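Local coordinates for protein fasciclin-1 (Drosophila melanogaster, PDB 1O70) that mediates neural cell adhesion as a membrane-linked extracellular molecule, represented here by its third and fourth FAS1 domains, at residues Ala274-Ile279 with Lys285-Arg290; Lys249-Gln252 with Ser256-Leu259; Ser267-Glu272 with Val278-Tyr283. All blocks are in the same frame, centred on the assembly; numbering follows the deposited sequence.

All three contacts lie in the fourth FAS1 domain. Contact 2 comes first along the chain, closing the short connection from helix 244-253 to strand 257-260. Contacts 3 and 1 then overlap, crossing on strand 276-281: contact 3 closes the hairpin of strands 265-273 and 276-281, and contact 1 the hairpin of strands 276-281 and 284-295. Neither encloses the other, but both use Val278 and Ile279, and they lie about 9 Å apart, centre to centre. The backbone pairing of Val257 with Ile268 joins contact 2 to contact 3. Together they tie the helix to four successive strands at one side of the domain's mixed sheet.

Contact 1. Residues Ala274-Ile279 with Lys285-Arg290; sequences AGRYVI and KINVYR
Val288 holds CG1 anti to its own backbone N (chi1 -178°), which leaves CG2 beside that N and facing Ile279, whose CG1 likewise lies beside its backbone N. The two branches meet at 3.7 Å between Val288 CG2 and Ile279 CG1, the side chains crossing at about a right angle. The same Val288 methyl rests against CB of Tyr277, while the tyrosine ring leads away toward helix 244-253, where Met244 and Val248 receive it. Ile303 of strand 298-303 touches both Ile279 and Ile286, so this face is packed from the helix and from the next strand.

The backbones form an antiparallel beta hairpin of the FAS1 sheet, inclined at 147° between N-to-C directions. Its evidence is the reciprocal pair Ile279 N to Ile286 O and Ile286 N to Ile279 O, each 2.8 Å. Farther along, Val288 N donates to Tyr277 O at 3.0 Å, and water 1 links Tyr277 N to Val288 O at 2.7 Å from each.

On the reverse face Val278 and Asn287 lie side by side, pointing the same way. Asn287 OD1 sits 3.1 Å above the plane of the Arg276 guanidinium, toward its rim, with the amide turned 36° from that plane. The angle at NE is too poor for a hydrogen bond, and Arg276 is poorly ordered. Its charge pairs with Glu273, as does that of Lys285, whose extended chain passes CG1 of Val278.

Contact 2. Residues Lys249-Gln252 with Ser256-Leu259; sequences KFSQ and SVIL
Ser251 and Ser256 are the closest backbone partners, with 4.2 Å between their CA atoms, as helix 244-253 gives way through a short turn to strand 257-260. This helix-to-strand connection belongs to the fourth FAS1 domain and delivers the chain to an outermost strand of its mixed sheet. Backbone pairing of Val257 with Ile268 and of Leu259 with Leu266 identifies the strand. The helix is near its end here: Gln252 N reaches Lys249 O by a weak bond of 3.2 Å. Across the turn, Ser256 O lies 4.0 Å from Ser251 CA, a distance of simple packing.

Val257 carries the side-chain contact through a single methyl. Its CG1 is anti to the backbone N (chi1 -178°), which places CG2 beside that N and against the helix. This branch meets CB of Ser251 at 3.4 Å and CB of Phe250 at 3.8 Å, so it rests at the joint between two consecutive helical residues. Val257 CG2 is also 3.4 Å from Ser251 N, again a plain packing contact, since a methyl has nothing to offer the amide. The contact between the side chains is therefore apolar, carbon against carbon. The phenyl group of Phe250 leads away from the strand, leaving its CB to do the touching. Leu247, one turn earlier in the helix, touches both Val257 and Leu259.

On the helix side, CB of Ser251 also approaches CA of Ser256, at 4.1 Å. The hydroxyl of this buried serine lies between its backbone N and carbonyl carbon (chi1 80°), where OG has three carbonyl oxygens within weak bonding range, those of Leu247, Val248 and Val270, which must share its single proton.

Contact 3. Residues Ser267-Glu272 with Val278-Tyr283; sequences SIRVEE and VIIWNY
Glu271 and Ile280 cross obliquely, the terminal methyl CD1 of the isoleucine lying 3.4 Å from CD of the carboxylate. Arg269, two residues earlier on the same strand and face, gives the carboxylate a charge interaction: Glu271 OE2 sits 2.9 Å above the centre of the guanidinium plane. No N-H of the arginine points at it, so the salt bridge rests on electrostatics alone. Ile280 CB also comes alongside Arg269 CB at 4.1 Å.

At the far end Ile268 and Trp281 stand at about a right angle, with Ile268 CG2 3.8 Å from Trp281 CD1 and approaching the indole obliquely. One face of that ring carries the amide of Asn282, whose ND2 lies 3.3 Å above the plane. Val270 and Ile279 pair on the opposite side of the sheet, where Leu247 and Val248 of helix 244-253 touch Val270.

Four backbone bonds fix this register: Ile280 N to Arg269 O and Val278 N to Glu271 O are 2.8 Å, the two reverse bonds 3.0 Å. Water 2 links Ser267 O to Asn282 N. With strand directions 152° apart, this is an antiparallel beta hairpin within the mixed sheet of a FAS1 domain.

Contact 1. Residues Ala274-Ile279 with Lys285-Arg290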
ATOM      1  N   ALA A 274       6.654 -12.813  12.483  1.00 53.05           N
ATOM      2  CA  ALA A 274       6.090 -11.864  13.435  1.00 53.78           C
ATOM      3  C   ALA A 274       5.125 -10.882  12.770  1.00 54.09           C
ATOM      4  O   ALA A 274       5.250  -9.670  12.949  1.00 55.71           O
ATOM      5  CB  ALA A 274       7.217 -11.096  14.126  1.00 53.47           C
ATOM      6  N   GLY A 275       4.176 -11.402  11.997  1.00 52.89           N
ATOM      7  CA  GLY A 275       3.195 -10.545  11.352  1.00 53.18           C
ATOM      8  C   GLY A 275       3.590  -9.919  10.027  1.00 52.37           C
ATOM      9  O   GLY A 275       2.729  -9.616   9.193  1.00 53.70           O
ATOM     10  N   ARG A 276       4.887  -9.717   9.828  1.00 49.62           N
ATOM     11  CA  ARG A 276       5.377  -9.119   8.591  1.00 48.93           C
ATOM     12  C   ARG A 276       5.757 -10.225   7.604  1.00 45.10           C
ATOM     13  O   ARG A 276       5.877 -11.395   7.977  1.00 43.76           O
ATOM     14  CB  ARG A 276       6.613  -8.261   8.872  1.00 51.92           C
ATOM     15  CG  ARG A 276       7.892  -9.062   8.848  1.00 59.31           C
ATOM     16  CD  ARG A 276       9.054  -8.362   9.516  1.00 66.05           C
ATOM     17  NE  ARG A 276      10.182  -9.288   9.630  1.00 71.91           N
ATOM     18  CZ  ARG A 276      11.177  -9.156  10.502  1.00 74.97           C
ATOM     19  NH1 ARG A 276      11.187  -8.129  11.348  1.00 75.97           N
ATOM     20  NH2 ARG A 276      12.157 -10.056  10.529  1.00 75.61           N
ATOM     21  N   TYR A 277       5.931  -9.848   6.341  1.00 40.87           N
ATOM     22  CA  TYR A 277       6.344 -10.791   5.303  1.00 37.27           C
ATOM     23  C   TYR A 277       7.809 -10.507   5.007  1.00 33.73           C
ATOM     24  O   TYR A 277       8.228  -9.354   5.066  1.00 33.29           O
ATOM     25  CB  TYR A 277       5.523 -10.607   4.022  1.00 36.85           C
ATOM     26  CG  TYR A 277       4.078 -11.014   4.143  1.00 37.30           C
ATOM     27  CD1 TYR A 277       3.105 -10.103   4.548  1.00 38.28           C
ATOM     28  CD2 TYR A 277       3.683 -12.316   3.860  1.00 37.34           C
ATOM     29  CE1 TYR A 277       1.767 -10.485   4.668  1.00 39.39           C
ATOM     30  CE2 TYR A 277       2.355 -12.706   3.978  1.00 38.46           C
ATOM     31  CZ  TYR A 277       1.402 -11.793   4.382  1.00 39.60           C
ATOM     32  OH  TYR A 277       0.088 -12.189   4.516  1.00 40.19           O
ATOM     33  N   VAL A 278       8.585 -11.542   4.697  1.00 33.46           N
ATOM     34  CA  VAL A 278      10.005 -11.354   4.398  1.00 34.09           C
ATOM     35  C   VAL A 278      10.367 -11.967   3.047  1.00 34.43           C
ATOM     36  O   VAL A 278       9.857 -13.026   2.664  1.00 34.87           O
ATOM     37  CB  VAL A 278      10.925 -12.007   5.463  1.00 34.17           C
ATOM     38  CG1 VAL A 278      12.321 -11.425   5.367  1.00 32.90           C
ATOM     39  CG2 VAL A 278      10.360 -11.797   6.843  1.00 36.29           C
ATOM     40  N   ILE A 279      11.259 -11.293   2.333  1.00 33.71           N
ATOM     41  CA  ILE A 279      11.710 -11.751   1.032  1.00 33.64           C
ATOM     42  C   ILE A 279      13.157 -12.207   1.083  1.00 35.19           C
ATOM     43  O   ILE A 279      14.051 -11.478   1.530  1.00 34.51           O
ATOM     44  CB  ILE A 279      11.581 -10.637  -0.035  1.00 32.85           C
ATOM     45  CG1 ILE A 279      10.104 -10.433  -0.388  1.00 30.73           C
ATOM     46  CG2 ILE A 279      12.402 -10.994  -1.264  1.00 27.62           C
ATOM     47  CD1 ILE A 279       9.850  -9.325  -1.368  1.00 30.54           C
ATOM     48  N   LYS A 285      18.022 -10.880   2.846  1.00 39.71           N
ATOM     49  CA  LYS A 285      16.731 -11.001   3.487  1.00 36.59           C
ATOM     50  C   LYS A 285      16.189  -9.584   3.607  1.00 34.50           C
ATOM     51  O   LYS A 285      16.722  -8.764   4.354  1.00 34.52           O
ATOM     52  CB  LYS A 285      16.911 -11.645   4.861  1.00 37.93           C
ATOM     53  CG  LYS A 285      15.632 -11.974   5.581  1.00 40.96           C
ATOM     54  CD  LYS A 285      15.902 -12.877   6.772  1.00 42.65           C
ATOM     55  CE  LYS A 285      14.629 -13.128   7.557  1.00 44.49           C
ATOM     56  NZ  LYS A 285      14.878 -14.034   8.712  1.00 47.49           N
ATOM     57  N   ILE A 286      15.147  -9.292   2.839  1.00 31.26           N
ATOM     58  CA  ILE A 286      14.542  -7.971   2.847  1.00 29.40           C
ATOM     59  C   ILE A 286      13.109  -7.997   3.379  1.00 28.87           C
ATOM     60  O   ILE A 286      12.269  -8.767   2.906  1.00 26.30           O
ATOM     61  CB  ILE A 286      14.507  -7.352   1.420  1.00 30.33           C
ATOM     62  CG1 ILE A 286      15.922  -7.093   0.903  1.00 29.10           C
ATOM     63  CG2 ILE A 286      13.729  -6.033   1.439  1.00 29.91           C
ATOM     64  CD1 ILE A 286      16.565  -8.261   0.213  1.00 29.12           C
ATOM     65  N   ASN A 287      12.828  -7.132   4.350  1.00 29.34           N
ATOM     66  CA  ASN A 287      11.492  -7.061   4.921  1.00 29.51           C
ATOM     67  C   ASN A 287      10.555  -6.314   3.986  1.00 29.37           C
ATOM     68  O   ASN A 287      10.937  -5.312   3.371  1.00 27.76           O
ATOM     69  CB  ASN A 287      11.505  -6.341   6.273  1.00 30.93           C
ATOM     70  CG  ASN A 287      12.184  -7.146   7.361  1.00 34.41           C
ATOM     71  OD1 ASN A 287      12.252  -8.379   7.301  1.00 35.70           O
ATOM     72  ND2 ASN A 287      12.666  -6.455   8.382  1.00 36.18           N
ATOM     73  N   VAL A 288       9.332  -6.819   3.868  1.00 26.47           N
ATOM     74  CA  VAL A 288       8.323  -6.180   3.040  1.00 24.92           C
ATOM     75  C   VAL A 288       7.631  -5.160   3.956  1.00 25.05           C
ATOM     76  O   VAL A 288       6.853  -5.533   4.826  1.00 24.84           O
ATOM     77  CB  VAL A 288       7.292  -7.220   2.520  1.00 24.32           C
ATOM     78  CG1 VAL A 288       6.272  -6.540   1.619  1.00 23.27           C
ATOM     79  CG2 VAL A 288       7.999  -8.331   1.767  1.00 20.55           C
ATOM     80  N   TYR A 289       7.937  -3.879   3.763  1.00 24.99           N
ATOM     81  CA  TYR A 289       7.375  -2.808   4.586  1.00 24.33           C
ATOM     82  C   TYR A 289       5.875  -2.573   4.381  1.00 25.25           C
ATOM     83  O   TYR A 289       5.126  -2.444   5.345  1.00 26.52           O
ATOM     84  CB  TYR A 289       8.143  -1.509   4.339  1.00 24.52           C
ATOM     85  CG  TYR A 289       7.719  -0.375   5.231  1.00 25.31           C
ATOM     86  CD1 TYR A 289       7.876  -0.454   6.615  1.00 25.97           C
ATOM     87  CD2 TYR A 289       7.141   0.774   4.695  1.00 24.24           C
ATOM     88  CE1 TYR A 289       7.464   0.588   7.450  1.00 26.10           C
ATOM     89  CE2 TYR A 289       6.728   1.823   5.523  1.00 25.90           C
ATOM     90  CZ  TYR A 289       6.891   1.720   6.898  1.00 26.72           C
ATOM     91  OH  TYR A 289       6.473   2.747   7.718  1.00 28.50           O
ATOM     92  N   ARG A 290       5.435  -2.484   3.133  1.00 25.38           N
ATOM     93  CA  ARG A 290       4.013  -2.310   2.848  1.00 24.92           C
ATOM     94  C   ARG A 290       3.649  -3.391   1.840  1.00 26.69           C
ATOM     95  O   ARG A 290       3.955  -3.281   0.644  1.00 27.43           O
ATOM     96  CB  ARG A 290       3.730  -0.933   2.242  1.00 25.45           C
ATOM     97  CG  ARG A 290       3.653   0.207   3.242  1.00 24.97           C
ATOM     98  CD  ARG A 290       3.663   1.533   2.529  1.00 22.66           C
ATOM     99  NE  ARG A 290       2.559   1.654   1.584  1.00 24.26           N
ATOM    100  CZ  ARG A 290       2.556   2.506   0.564  1.00 24.14           C
ATOM    101  NH1 ARG A 290       3.607   3.302   0.364  1.00 21.56           N
ATOM    102  NH2 ARG A 290       1.507   2.560  -0.248  1.00 25.37           N
TER
HETATM  103  O   HOH W   1       5.049  -7.370   5.672  1.00 32.75           O

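Contact 2. Residues Lys249-Gln252 with Ser256-Leu259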
ATOM      1  N   LYS A 249       2.254 -18.944  -0.058  1.00 52.71           N
ATOM      2  CA  LYS A 249       1.685 -20.249  -0.376  1.00 54.32           C
ATOM      3  C   LYS A 249       2.516 -20.973  -1.436  1.00 54.84           C
ATOM      4  O   LYS A 249       2.746 -22.177  -1.333  1.00 53.72           O
ATOM      5  CB  LYS A 249       0.245 -20.091  -0.864  1.00 55.55           C
ATOM      6  CG  LYS A 249      -0.443 -21.391  -1.226  1.00 57.91           C
ATOM      7  CD  LYS A 249      -1.859 -21.126  -1.715  1.00 60.81           C
ATOM      8  CE  LYS A 249      -2.584 -22.424  -2.048  1.00 62.69           C
ATOM      9  NZ  LYS A 249      -3.943 -22.180  -2.612  1.00 64.28           N
ATOM     10  N   PHE A 250       2.960 -20.242  -2.453  1.00 55.12           N
ATOM     11  CA  PHE A 250       3.772 -20.842  -3.498  1.00 55.97           C
ATOM     12  C   PHE A 250       5.086 -21.336  -2.914  1.00 55.55           C
ATOM     13  O   PHE A 250       5.408 -22.508  -3.025  1.00 55.71           O
ATOM     14  CB  PHE A 250       4.077 -19.835  -4.614  1.00 58.42           C
ATOM     15  CG  PHE A 250       2.933 -19.593  -5.566  1.00 61.89           C
ATOM     16  CD1 PHE A 250       1.668 -19.256  -5.091  1.00 63.35           C
ATOM     17  CD2 PHE A 250       3.137 -19.659  -6.944  1.00 63.30           C
ATOM     18  CE1 PHE A 250       0.622 -18.982  -5.973  1.00 63.88           C
ATOM     19  CE2 PHE A 250       2.099 -19.388  -7.834  1.00 63.60           C
ATOM     20  CZ  PHE A 250       0.841 -19.050  -7.347  1.00 64.13           C
ATOM     21  N   SER A 251       5.840 -20.450  -2.272  1.00 56.26           N
ATOM     22  CA  SER A 251       7.128 -20.851  -1.720  1.00 56.75           C
ATOM     23  C   SER A 251       6.985 -21.873  -0.600  1.00 57.23           C
ATOM     24  O   SER A 251       7.971 -22.436  -0.131  1.00 57.61           O
ATOM     25  CB  SER A 251       7.918 -19.630  -1.225  1.00 55.82           C
ATOM     26  OG  SER A 251       7.478 -19.191   0.039  1.00 55.00           O
ATOM     27  N   GLN A 252       5.756 -22.123  -0.176  1.00 58.34           N
ATOM     28  CA  GLN A 252       5.508 -23.079   0.892  1.00 58.76           C
ATOM     29  C   GLN A 252       5.222 -24.466   0.319  1.00 59.55           C
ATOM     30  O   GLN A 252       5.817 -25.455   0.745  1.00 58.73           O
ATOM     31  CB  GLN A 252       4.326 -22.601   1.715  1.00 59.17           C
ATOM     32  CG  GLN A 252       4.357 -23.033   3.142  1.00 60.98           C
ATOM     33  CD  GLN A 252       3.478 -22.152   3.992  1.00 62.90           C
ATOM     34  OE1 GLN A 252       2.267 -22.068   3.773  1.00 63.26           O
ATOM     35  NE2 GLN A 252       4.083 -21.469   4.963  1.00 63.43           N
ATOM     36  N   SER A 256      10.731 -22.623  -3.839  1.00 64.40           N
ATOM     37  CA  SER A 256      10.739 -21.167  -3.828  1.00 63.05           C
ATOM     38  C   SER A 256       9.700 -20.660  -4.831  1.00 61.35           C
ATOM     39  O   SER A 256       8.867 -21.428  -5.309  1.00 62.22           O
ATOM     40  CB  SER A 256      12.135 -20.643  -4.195  1.00 63.87           C
ATOM     41  OG  SER A 256      12.511 -21.005  -5.516  1.00 65.39           O
ATOM     42  N   VAL A 257       9.757 -19.370  -5.145  1.00 58.83           N
ATOM     43  CA  VAL A 257       8.824 -18.757  -6.083  1.00 55.15           C
ATOM     44  C   VAL A 257       9.570 -18.256  -7.309  1.00 52.86           C
ATOM     45  O   VAL A 257      10.675 -17.722  -7.206  1.00 53.01           O
ATOM     46  CB  VAL A 257       8.087 -17.574  -5.433  1.00 55.15           C
ATOM     47  CG1 VAL A 257       7.087 -16.979  -6.409  1.00 54.99           C
ATOM     48  CG2 VAL A 257       7.386 -18.038  -4.166  1.00 56.43           C
ATOM     49  N   ILE A 258       8.965 -18.437  -8.475  1.00 49.75           N
ATOM     50  CA  ILE A 258       9.581 -17.996  -9.715  1.00 48.47           C
ATOM     51  C   ILE A 258       8.590 -17.179 -10.515  1.00 47.35           C
ATOM     52  O   ILE A 258       7.564 -17.690 -10.964  1.00 46.97           O
ATOM     53  CB  ILE A 258      10.019 -19.184 -10.573  1.00 49.21           C
ATOM     54  CG1 ILE A 258      10.784 -20.185  -9.714  1.00 50.51           C
ATOM     55  CG2 ILE A 258      10.892 -18.697 -11.719  1.00 46.90           C
ATOM     56  CD1 ILE A 258      11.112 -21.472 -10.431  1.00 52.46           C
ATOM     57  N   LEU A 259       8.903 -15.907 -10.703  1.00 45.58           N
ATOM     58  CA  LEU A 259       8.018 -15.035 -11.445  1.00 44.05           C
ATOM     59  C   LEU A 259       8.701 -14.493 -12.685  1.00 45.64           C
ATOM     60  O   LEU A 259       9.907 -14.225 -12.677  1.00 46.39           O
ATOM     61  CB  LEU A 259       7.563 -13.872 -10.561  1.00 43.04           C
ATOM     62  CG  LEU A 259       6.875 -14.188  -9.231  1.00 40.87           C
ATOM     63  CD1 LEU A 259       6.479 -12.881  -8.579  1.00 41.20           C
ATOM     64  CD2 LEU A 259       5.648 -15.068  -9.449  1.00 40.85           C
TER

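Contact 3. Residues Ser267-Glu272 with Val278-Tyr283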
ATOM      1  N   SER A 267      13.595 -15.221  -8.943  1.00 44.19           N
ATOM      2  CA  SER A 267      13.498 -16.367  -8.057  1.00 44.69           C
ATOM      3  C   SER A 267      13.697 -15.860  -6.634  1.00 44.25           C
ATOM      4  O   SER A 267      14.774 -15.392  -6.270  1.00 44.02           O
ATOM      5  CB  SER A 267      14.576 -17.394  -8.411  1.00 45.67           C
ATOM      6  OG  SER A 267      14.234 -18.683  -7.928  1.00 49.74           O
ATOM      7  N   ILE A 268      12.644 -15.935  -5.839  1.00 42.68           N
ATOM      8  CA  ILE A 268      12.721 -15.482  -4.467  1.00 43.09           C
ATOM      9  C   ILE A 268      11.954 -16.454  -3.604  1.00 44.11           C
ATOM     10  O   ILE A 268      11.364 -17.410  -4.101  1.00 44.63           O
ATOM     11  CB  ILE A 268      12.074 -14.098  -4.296  1.00 43.33           C
ATOM     12  CG1 ILE A 268      10.608 -14.170  -4.735  1.00 42.89           C
ATOM     13  CG2 ILE A 268      12.844 -13.054  -5.085  1.00 42.60           C
ATOM     14  CD1 ILE A 268       9.827 -12.906  -4.499  1.00 45.06           C
ATOM     15  N   ARG A 269      11.965 -16.205  -2.302  1.00 44.53           N
ATOM     16  CA  ARG A 269      11.230 -17.040  -1.377  1.00 44.45           C
ATOM     17  C   ARG A 269      10.626 -16.081  -0.365  1.00 42.76           C
ATOM     18  O   ARG A 269      11.301 -15.159   0.087  1.00 43.53           O
ATOM     19  CB  ARG A 269      12.165 -18.021  -0.693  1.00 49.04           C
ATOM     20  CG  ARG A 269      11.426 -19.072   0.077  1.00 56.32           C
ATOM     21  CD  ARG A 269      12.352 -19.833   0.982  1.00 62.31           C
ATOM     22  NE  ARG A 269      11.584 -20.679   1.883  1.00 69.35           N
ATOM     23  CZ  ARG A 269      12.099 -21.313   2.930  1.00 73.76           C
ATOM     24  NH1 ARG A 269      13.394 -21.193   3.211  1.00 75.60           N
ATOM     25  NH2 ARG A 269      11.323 -22.075   3.693  1.00 76.07           N
ATOM     26  N   VAL A 270       9.356 -16.279  -0.027  1.00 40.30           N
ATOM     27  CA  VAL A 270       8.675 -15.399   0.920  1.00 38.86           C
ATOM     28  C   VAL A 270       8.228 -16.142   2.175  1.00 39.84           C
ATOM     29  O   VAL A 270       7.703 -17.248   2.080  1.00 41.46           O
ATOM     30  CB  VAL A 270       7.430 -14.749   0.271  1.00 37.25           C
ATOM     31  CG1 VAL A 270       6.799 -13.754   1.239  1.00 35.83           C
ATOM     32  CG2 VAL A 270       7.809 -14.068  -1.035  1.00 34.17           C
ATOM     33  N   GLU A 271       8.422 -15.533   3.345  1.00 40.87           N
ATOM     34  CA  GLU A 271       8.032 -16.170   4.604  1.00 42.58           C
ATOM     35  C   GLU A 271       7.306 -15.216   5.553  1.00 43.20           C
ATOM     36  O   GLU A 271       7.383 -14.001   5.395  1.00 42.24           O
ATOM     37  CB  GLU A 271       9.267 -16.720   5.324  1.00 42.49           C
ATOM     38  CG  GLU A 271      10.175 -17.567   4.450  1.00 44.82           C
ATOM     39  CD  GLU A 271      11.464 -17.967   5.153  1.00 47.05           C
ATOM     40  OE1 GLU A 271      11.921 -17.215   6.052  1.00 46.94           O
ATOM     41  OE2 GLU A 271      12.035 -19.021   4.790  1.00 46.84           O
ATOM     42  N   GLU A 272       6.592 -15.778   6.524  1.00 45.18           N
ATOM     43  CA  GLU A 272       5.894 -14.978   7.522  1.00 47.86           C
ATOM     44  C   GLU A 272       6.836 -14.873   8.711  1.00 48.62           C
ATOM     45  O   GLU A 272       7.497 -15.850   9.078  1.00 48.89           O
ATOM     46  CB  GLU A 272       4.517 -15.575   7.820  1.00 50.71           C
ATOM     47  CG  GLU A 272       3.600 -15.654   6.611  1.00 54.02           C
ATOM     48  CD  GLU A 272       2.246 -16.250   6.945  1.00 20.00           C
ATOM     49  OE1 GLU A 272       2.026 -16.601   8.122  1.00 20.00           O
ATOM     50  OE2 GLU A 272       1.406 -16.366   6.027  1.00 20.00           O
ATOM     51  N   VAL A 278       8.585 -11.542   4.697  1.00 33.46           N
ATOM     52  CA  VAL A 278      10.005 -11.354   4.398  1.00 34.09           C
ATOM     53  C   VAL A 278      10.367 -11.967   3.047  1.00 34.43           C
ATOM     54  O   VAL A 278       9.857 -13.026   2.664  1.00 34.87           O
ATOM     55  CB  VAL A 278      10.925 -12.007   5.463  1.00 34.17           C
ATOM     56  CG1 VAL A 278      12.321 -11.425   5.367  1.00 32.90           C
ATOM     57  CG2 VAL A 278      10.360 -11.797   6.843  1.00 36.29           C
ATOM     58  N   ILE A 279      11.259 -11.293   2.333  1.00 33.71           N
ATOM     59  CA  ILE A 279      11.710 -11.751   1.032  1.00 33.64           C
ATOM     60  C   ILE A 279      13.157 -12.207   1.083  1.00 35.19           C
ATOM     61  O   ILE A 279      14.051 -11.478   1.530  1.00 34.51           O
ATOM     62  CB  ILE A 279      11.581 -10.637  -0.035  1.00 32.85           C
ATOM     63  CG1 ILE A 279      10.104 -10.433  -0.388  1.00 30.73           C
ATOM     64  CG2 ILE A 279      12.402 -10.994  -1.264  1.00 27.62           C
ATOM     65  CD1 ILE A 279       9.850  -9.325  -1.368  1.00 30.54           C
ATOM     66  N   ILE A 280      13.380 -13.425   0.612  1.00 36.89           N
ATOM     67  CA  ILE A 280      14.709 -13.991   0.575  1.00 37.12           C
ATOM     68  C   ILE A 280      15.089 -14.057  -0.890  1.00 37.70           C
ATOM     69  O   ILE A 280      14.516 -14.819  -1.663  1.00 39.32           O
ATOM     70  CB  ILE A 280      14.701 -15.386   1.220  1.00 39.02           C
ATOM     71  CG1 ILE A 280      14.327 -15.241   2.704  1.00 39.90           C
ATOM     72  CG2 ILE A 280      16.063 -16.055   1.062  1.00 36.75           C
ATOM     73  CD1 ILE A 280      14.011 -16.537   3.406  1.00 44.19           C
ATOM     74  N   TRP A 281      16.029 -13.207  -1.268  1.00 38.51           N
ATOM     75  CA  TRP A 281      16.516 -13.126  -2.634  1.00 39.89           C
ATOM     76  C   TRP A 281      18.004 -13.390  -2.542  1.00 41.40           C
ATOM     77  O   TRP A 281      18.716 -12.665  -1.847  1.00 40.83           O
ATOM     78  CB  TRP A 281      16.282 -11.725  -3.186  1.00 39.83           C
ATOM     79  CG  TRP A 281      16.858 -11.506  -4.538  1.00 40.04           C
ATOM     80  CD1 TRP A 281      16.426 -12.047  -5.713  1.00 39.22           C
ATOM     81  CD2 TRP A 281      17.964 -10.653  -4.866  1.00 39.61           C
ATOM     82  NE1 TRP A 281      17.193 -11.574  -6.759  1.00 39.91           N
ATOM     83  CE2 TRP A 281      18.136 -10.717  -6.267  1.00 38.51           C
ATOM     84  CE3 TRP A 281      18.814  -9.834  -4.112  1.00 39.95           C
ATOM     85  CZ2 TRP A 281      19.134 -10.002  -6.926  1.00 38.86           C
ATOM     86  CZ3 TRP A 281      19.811  -9.118  -4.772  1.00 40.43           C
ATOM     87  CH2 TRP A 281      19.957  -9.206  -6.170  1.00 40.26           C
ATOM     88  N   ASN A 282      18.478 -14.410  -3.247  1.00 43.28           N
ATOM     89  CA  ASN A 282      19.886 -14.771  -3.194  1.00 45.39           C
ATOM     90  C   ASN A 282      20.301 -14.967  -1.731  1.00 47.60           C
ATOM     91  O   ASN A 282      19.746 -15.809  -1.026  1.00 47.67           O
ATOM     92  CB  ASN A 282      20.753 -13.691  -3.844  1.00 44.89           C
ATOM     93  CG  ASN A 282      20.582 -13.634  -5.352  1.00 46.26           C
ATOM     94  OD1 ASN A 282      20.034 -14.556  -5.962  1.00 44.99           O
ATOM     95  ND2 ASN A 282      21.064 -12.554  -5.963  1.00 44.18           N
ATOM     96  N   TYR A 283      21.271 -14.188  -1.271  1.00 49.28           N
ATOM     97  CA  TYR A 283      21.722 -14.314   0.107  1.00 53.22           C
ATOM     98  C   TYR A 283      21.208 -13.174   0.987  1.00 52.40           C
ATOM     99  O   TYR A 283      21.623 -13.013   2.139  1.00 53.53           O
ATOM    100  CB  TYR A 283      23.255 -14.382   0.147  1.00 57.92           C
ATOM    101  CG  TYR A 283      23.820 -15.741  -0.230  1.00 63.18           C
ATOM    102  CD1 TYR A 283      25.143 -15.875  -0.669  1.00 65.52           C
ATOM    103  CD2 TYR A 283      23.039 -16.897  -0.118  1.00 65.75           C
ATOM    104  CE1 TYR A 283      25.676 -17.128  -0.989  1.00 68.08           C
ATOM    105  CE2 TYR A 283      23.559 -18.152  -0.432  1.00 68.70           C
ATOM    106  CZ  TYR A 283      24.881 -18.263  -0.867  1.00 69.78           C
ATOM    107  OH  TYR A 283      25.407 -19.504  -1.175  1.00 71.57           O
TER
HETATM  108  O   HOH W   2      17.005 -15.966  -4.688  1.00 43.35           O